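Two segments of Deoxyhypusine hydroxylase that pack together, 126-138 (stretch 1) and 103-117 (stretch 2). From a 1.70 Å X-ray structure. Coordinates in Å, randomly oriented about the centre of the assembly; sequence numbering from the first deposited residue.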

# COMPACT_ATOMS: atom_id res chain seq x y z
N THR A 126 6.57 -3.52 10.22
CA THR A 126 5.14 -3.47 9.86
C THR A 126 4.30 -3.96 11.06
O THR A 126 3.30 -3.31 11.39
CB THR A 126 4.84 -4.43 8.71
OG1 THR A 126 5.52 -3.92 7.55
CG2 THR A 126 3.38 -4.59 8.48
N CYS A 127 4.73 -5.03 11.74
CA CYS A 127 3.88 -5.63 12.76
C CYS A 127 3.99 -4.76 14.03
O CYS A 127 3.00 -4.63 14.81
CB CYS A 127 4.24 -7.15 13.04
SG CYS A 127 3.88 -8.17 11.63
N GLN A 128 5.13 -4.10 14.23
CA GLN A 128 5.22 -3.15 15.35
C GLN A 128 4.23 -2.03 15.18
O GLN A 128 3.56 -1.62 16.14
CB GLN A 128 6.64 -2.64 15.48
CG GLN A 128 7.60 -3.74 15.95
CD GLN A 128 9.03 -3.36 15.68
OE1 GLN A 128 9.36 -2.17 15.65
NE2 GLN A 128 9.85 -4.31 15.39
N LEU A 129 4.13 -1.53 13.97
CA LEU A 129 3.20 -0.45 13.65
C LEU A 129 1.78 -0.89 13.83
O LEU A 129 0.96 -0.12 14.38
CB LEU A 129 3.43 0.05 12.21
CG LEU A 129 4.69 0.84 12.01
CD1 LEU A 129 4.96 1.07 10.52
CD2 LEU A 129 4.66 2.18 12.71
N ALA A 130 1.48 -2.14 13.46
CA ALA A 130 0.10 -2.59 13.46
C ALA A 130 -0.34 -2.80 14.94
O ALA A 130 -1.47 -2.55 15.23
CB ALA A 130 -0.07 -3.75 12.56
N VAL A 131 0.55 -3.29 15.80
CA VAL A 131 0.27 -3.42 17.23
C VAL A 131 -0.00 -2.04 17.84
O VAL A 131 -0.96 -1.87 18.52
CB VAL A 131 1.42 -4.12 17.97
CG1 VAL A 131 1.20 -3.98 19.47
CG2 VAL A 131 1.50 -5.59 17.54
N ARG A 132 0.78 -1.04 17.45
CA ARG A 132 0.48 0.30 17.96
C ARG A 132 -0.88 0.84 17.44
O ARG A 132 -1.59 1.56 18.14
CB ARG A 132 1.62 1.26 17.52
CG ARG A 132 2.98 1.11 18.22
CD ARG A 132 2.97 1.44 19.69
NE ARG A 132 2.41 2.75 20.01
CZ ARG A 132 3.08 3.91 20.01
NH1 ARG A 132 4.35 3.99 19.70
NH2 ARG A 132 2.43 5.04 20.39
N ARG A 133 -1.20 0.58 16.17
CA ARG A 133 -2.50 0.98 15.61
C ARG A 133 -3.63 0.28 16.36
O ARG A 133 -4.62 0.92 16.81
CB ARG A 133 -2.61 0.72 14.09
CG ARG A 133 -3.96 1.07 13.52
CD ARG A 133 -4.03 0.77 12.01
NE ARG A 133 -5.35 0.22 11.65
CZ ARG A 133 -6.48 0.91 11.49
NH1 ARG A 133 -6.53 2.22 11.74
NH2 ARG A 133 -7.60 0.26 11.18
N LEU A 134 -3.48 -1.01 16.60
CA LEU A 134 -4.56 -1.70 17.35
C LEU A 134 -4.72 -1.11 18.77
O LEU A 134 -5.85 -0.95 19.22
CB LEU A 134 -4.39 -3.19 17.38
CG LEU A 134 -4.53 -3.88 16.03
CD1 LEU A 134 -4.30 -5.38 16.17
CD2 LEU A 134 -5.83 -3.60 15.31
N GLU A 135 -3.61 -0.79 19.43
CA GLU A 135 -3.64 -0.18 20.72
C GLU A 135 -4.31 1.19 20.67
O GLU A 135 -5.04 1.58 21.58
CB GLU A 135 -2.25 -0.14 21.32
CG GLU A 135 -1.73 -1.59 21.54
CD GLU A 135 -0.30 -1.70 22.04
OE1 GLU A 135 0.53 -0.72 21.83
OE2 GLU A 135 -0.02 -2.79 22.62
N TRP A 136 -4.05 1.94 19.60
CA TRP A 136 -4.69 3.25 19.43
C TRP A 136 -6.19 3.12 19.28
O TRP A 136 -6.99 3.76 19.97
CB TRP A 136 -3.98 4.01 18.32
CG TRP A 136 -4.32 5.48 18.21
CD1 TRP A 136 -3.58 6.49 18.63
CD2 TRP A 136 -5.48 6.03 17.63
NE1 TRP A 136 -4.17 7.66 18.34
CE2 TRP A 136 -5.38 7.40 17.74
CE3 TRP A 136 -6.61 5.47 17.02
CZ2 TRP A 136 -6.34 8.26 17.26
CZ3 TRP A 136 -7.61 6.35 16.51
CH2 TRP A 136 -7.48 7.73 16.69
N LEU A 137 -6.62 2.22 18.42
CA LEU A 137 -8.01 2.00 18.18
C LEU A 137 -8.73 1.60 19.50
O LEU A 137 -9.80 2.15 19.82
CB LEU A 137 -8.21 0.85 17.22
CG LEU A 137 -7.83 1.12 15.76
CD1 LEU A 137 -7.91 -0.22 15.03
CD2 LEU A 137 -8.75 2.17 15.18
N GLN A 138 -8.09 0.72 20.23
CA GLN A 138 -8.63 0.26 21.51
C GLN A 138 -8.78 1.45 22.45
O GLN A 138 -9.81 1.55 23.11
CB GLN A 138 -7.74 -0.82 22.11
CG GLN A 138 -8.29 -1.36 23.42
CD GLN A 138 -7.80 -0.62 24.61
OE1 GLN A 138 -6.61 -0.34 24.74
NE2 GLN A 138 -8.70 -0.40 25.56
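Stretch 2 103-117: IGDPEVLEILKQYSS

Packing of segment 103-117 on helix 126-138 of deoxyhypusine hydroxylase. Stretch 1 is helical throughout and belongs to a longer helix that begins before T126 and continues past Q138. Stretch 2 opens with I103 at the close of a preceding helix, leaves helical geometry at G104 (phi/psi 81/11), passes through D105 in an extended conformation (-91/119), makes a 3-10 turn over 106-108 and enters a helix at L109. Just before the turn, D105 OD1 accepts a hydrogen bond from E107 N (2.9 Å). The two helices run roughly antiparallel, with 144° between their N-to-C directions (signed crossing angle -144°) and 8.0 Å between their axes at closest approach. The start of stretch 1 therefore meets the end of stretch 2: the CA atoms of C127 and S116 are 4.9 Å apart, and those of L134 and G104 6.1 Å. The contact buries 651 Å², both sides summed.

T126 makes no contact, its CA-to-CB bond lying sideways. C127 points toward stretch 2 and packs close to its backbone, with CB 3.4 Å from L112 O and SG 3.7 Å from Y115 CB and 4.0 Å from L112 CD2. The same L112 O accepts a hydrogen bond from S116 OG (2.8 Å), which holds the serine hydroxyl over the C127 backbone, OG lying 3.5 Å from C127 C. Q128 starts out sideways, but its end reaches across to make the one hydrogen bond between the stretches, from NE2 to S116 O (3.0 Å, angle 163°); its CG also lies 3.7 Å from S116 CB. L129 points away.

A130 points toward stretch 2 and meets L112, whose CD1 lies 3.9 Å from A130 CB. L112 is the knob of the interface, seated in a hole formed by C127, A130, V131 and L134. V131, chi1 t, packs both methyls on the opposing helix: CG1 is 3.9 Å and CG2 4.1 Å from L109 CD2, and CG2 is 3.6 Å from both L112 CB and K113 N.

R132 points away. R133 sets out sideways, and its guanidinium approaches G104 obliquely, NH2 lying 4.4 Å from G104 CA. L134 has the largest buried area in the contact and bridges the loop and the helix of stretch 2. Its CD2 rests 3.5 Å from G104 CA, and its CD1 lies 3.8 Å from L112 CD1, 4.0 Å from V108 CG2 and 4.3 Å from L109 CG. E135 brings OE2 to 4.3 Å from K113 NZ, opposite charges near each other but beyond a salt bridge. W136 is out of reach.

L137 closes the contact, with CD1 3.9 Å from G104 CA. An ideal CB on G104 would stand a tight 3.5 Å from L137 CD1 and 3.7 Å from R133 NH2; glycine fits this close approach, and its positive phi favours glycine as well. Q138 points toward stretch 2 but makes no contact with it.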

# COMPACT_ATOMS: atom_id res chain seq x y z
N ILE A 103 -7.59 -4.19 9.21
CA ILE A 103 -8.89 -4.79 9.54
C ILE A 103 -9.30 -4.42 10.97
O ILE A 103 -10.47 -4.13 11.19
CB ILE A 103 -8.86 -6.29 9.35
CG1 ILE A 103 -8.77 -6.61 7.85
CG2 ILE A 103 -10.13 -6.98 9.90
CD1 ILE A 103 -8.35 -8.05 7.56
N GLY A 104 -8.33 -4.24 11.85
CA GLY A 104 -8.62 -3.57 13.14
C GLY A 104 -9.23 -4.48 14.18
O GLY A 104 -9.68 -4.00 15.24
N ASP A 105 -9.22 -5.77 13.91
CA ASP A 105 -9.79 -6.75 14.83
C ASP A 105 -8.72 -7.24 15.80
O ASP A 105 -7.75 -7.85 15.39
CB ASP A 105 -10.35 -7.91 14.02
CG ASP A 105 -11.10 -8.94 14.85
OD1 ASP A 105 -10.78 -9.16 16.06
OD2 ASP A 105 -11.93 -9.62 14.23
N PRO A 106 -8.92 -7.02 17.11
CA PRO A 106 -7.90 -7.41 18.11
C PRO A 106 -7.58 -8.91 18.26
O PRO A 106 -6.62 -9.26 18.91
CB PRO A 106 -8.45 -6.82 19.41
CG PRO A 106 -9.90 -6.62 19.19
CD PRO A 106 -10.17 -6.52 17.71
N GLU A 107 -8.41 -9.78 17.69
CA GLU A 107 -8.16 -11.22 17.57
C GLU A 107 -6.75 -11.50 17.07
O GLU A 107 -6.15 -12.47 17.45
CB GLU A 107 -9.15 -11.75 16.53
CG GLU A 107 -9.02 -13.22 16.11
CD GLU A 107 -9.80 -13.50 14.83
OE1 GLU A 107 -10.88 -12.87 14.65
OE2 GLU A 107 -9.34 -14.33 14.00
N VAL A 108 -6.23 -10.61 16.22
CA VAL A 108 -4.88 -10.76 15.62
C VAL A 108 -3.76 -10.13 16.41
O VAL A 108 -2.62 -10.24 16.03
CB VAL A 108 -4.85 -10.23 14.16
CG1 VAL A 108 -5.95 -10.86 13.35
CG2 VAL A 108 -4.94 -8.70 14.08
N LEU A 109 -4.05 -9.53 17.57
CA LEU A 109 -2.94 -8.84 18.33
C LEU A 109 -1.80 -9.73 18.69
O LEU A 109 -0.65 -9.34 18.60
CB LEU A 109 -3.43 -8.28 19.65
CG LEU A 109 -3.29 -6.87 20.11
CD1 LEU A 109 -3.53 -6.89 21.61
CD2 LEU A 109 -1.96 -6.25 19.73
N GLU A 110 -2.09 -10.98 19.05
CA GLU A 110 -1.04 -11.83 19.58
C GLU A 110 -0.06 -12.23 18.47
O GLU A 110 1.17 -12.19 18.68
CB GLU A 110 -1.62 -13.04 20.38
CG GLU A 110 -1.97 -12.70 21.86
CD GLU A 110 -0.92 -11.80 22.59
OE1 GLU A 110 0.24 -12.23 22.83
OE2 GLU A 110 -1.25 -10.63 22.93
N ILE A 111 -0.59 -12.58 17.32
CA ILE A 111 0.26 -12.86 16.15
C ILE A 111 1.07 -11.64 15.72
O ILE A 111 2.22 -11.77 15.34
CB ILE A 111 -0.52 -13.49 14.98
CG1 ILE A 111 0.46 -13.91 13.90
CG2 ILE A 111 -1.52 -12.55 14.33
CD1 ILE A 111 0.06 -15.22 13.22
N LEU A 112 0.43 -10.46 15.69
CA LEU A 112 1.20 -9.25 15.36
C LEU A 112 2.31 -8.95 16.35
O LEU A 112 3.38 -8.56 15.99
CB LEU A 112 0.30 -8.04 15.16
CG LEU A 112 -0.67 -8.19 14.00
CD1 LEU A 112 -1.64 -7.07 14.00
CD2 LEU A 112 -0.04 -8.29 12.64
N LYS A 113 2.06 -9.14 17.64
CA LYS A 113 3.16 -9.02 18.61
C LYS A 113 4.30 -10.05 18.36
O LYS A 113 5.48 -9.72 18.50
CB LYS A 113 2.62 -9.21 20.05
CG LYS A 113 1.84 -7.99 20.49
CD LYS A 113 1.09 -8.31 21.80
CE LYS A 113 0.89 -7.02 22.57
NZ LYS A 113 -0.19 -7.02 23.60
N GLN A 114 3.93 -11.29 18.03
CA GLN A 114 4.88 -12.36 17.74
C GLN A 114 5.81 -11.92 16.57
O GLN A 114 7.01 -11.98 16.65
CB GLN A 114 4.11 -13.63 17.37
CG GLN A 114 4.90 -14.87 16.93
CD GLN A 114 4.02 -16.06 16.55
OE1 GLN A 114 2.81 -15.93 16.29
NE2 GLN A 114 4.63 -17.26 16.52
N TYR A 115 5.18 -11.43 15.51
CA TYR A 115 5.89 -11.14 14.27
C TYR A 115 6.55 -9.80 14.32
O TYR A 115 7.26 -9.44 13.39
CB TYR A 115 5.03 -11.38 13.02
CG TYR A 115 4.96 -12.82 12.65
CD1 TYR A 115 4.05 -13.66 13.28
CD2 TYR A 115 5.75 -13.35 11.68
CE1 TYR A 115 4.01 -15.01 12.99
CE2 TYR A 115 5.71 -14.68 11.36
CZ TYR A 115 4.85 -15.50 12.02
OH TYR A 115 4.85 -16.86 11.73
N SER A 116 6.40 -9.09 15.44
CA SER A 116 7.16 -7.91 15.68
C SER A 116 8.62 -8.23 15.84
O SER A 116 9.43 -7.28 15.78
CB SER A 116 6.65 -7.17 16.95
OG SER A 116 5.33 -6.63 16.70
N SER A 117 8.94 -9.51 16.06
CA SER A 117 10.28 -10.01 16.15
C SER A 117 10.73 -10.85 14.95
O SER A 117 11.73 -11.58 15.02
CB SER A 117 10.46 -10.82 17.42
OG SER A 117 10.48 -9.90 18.51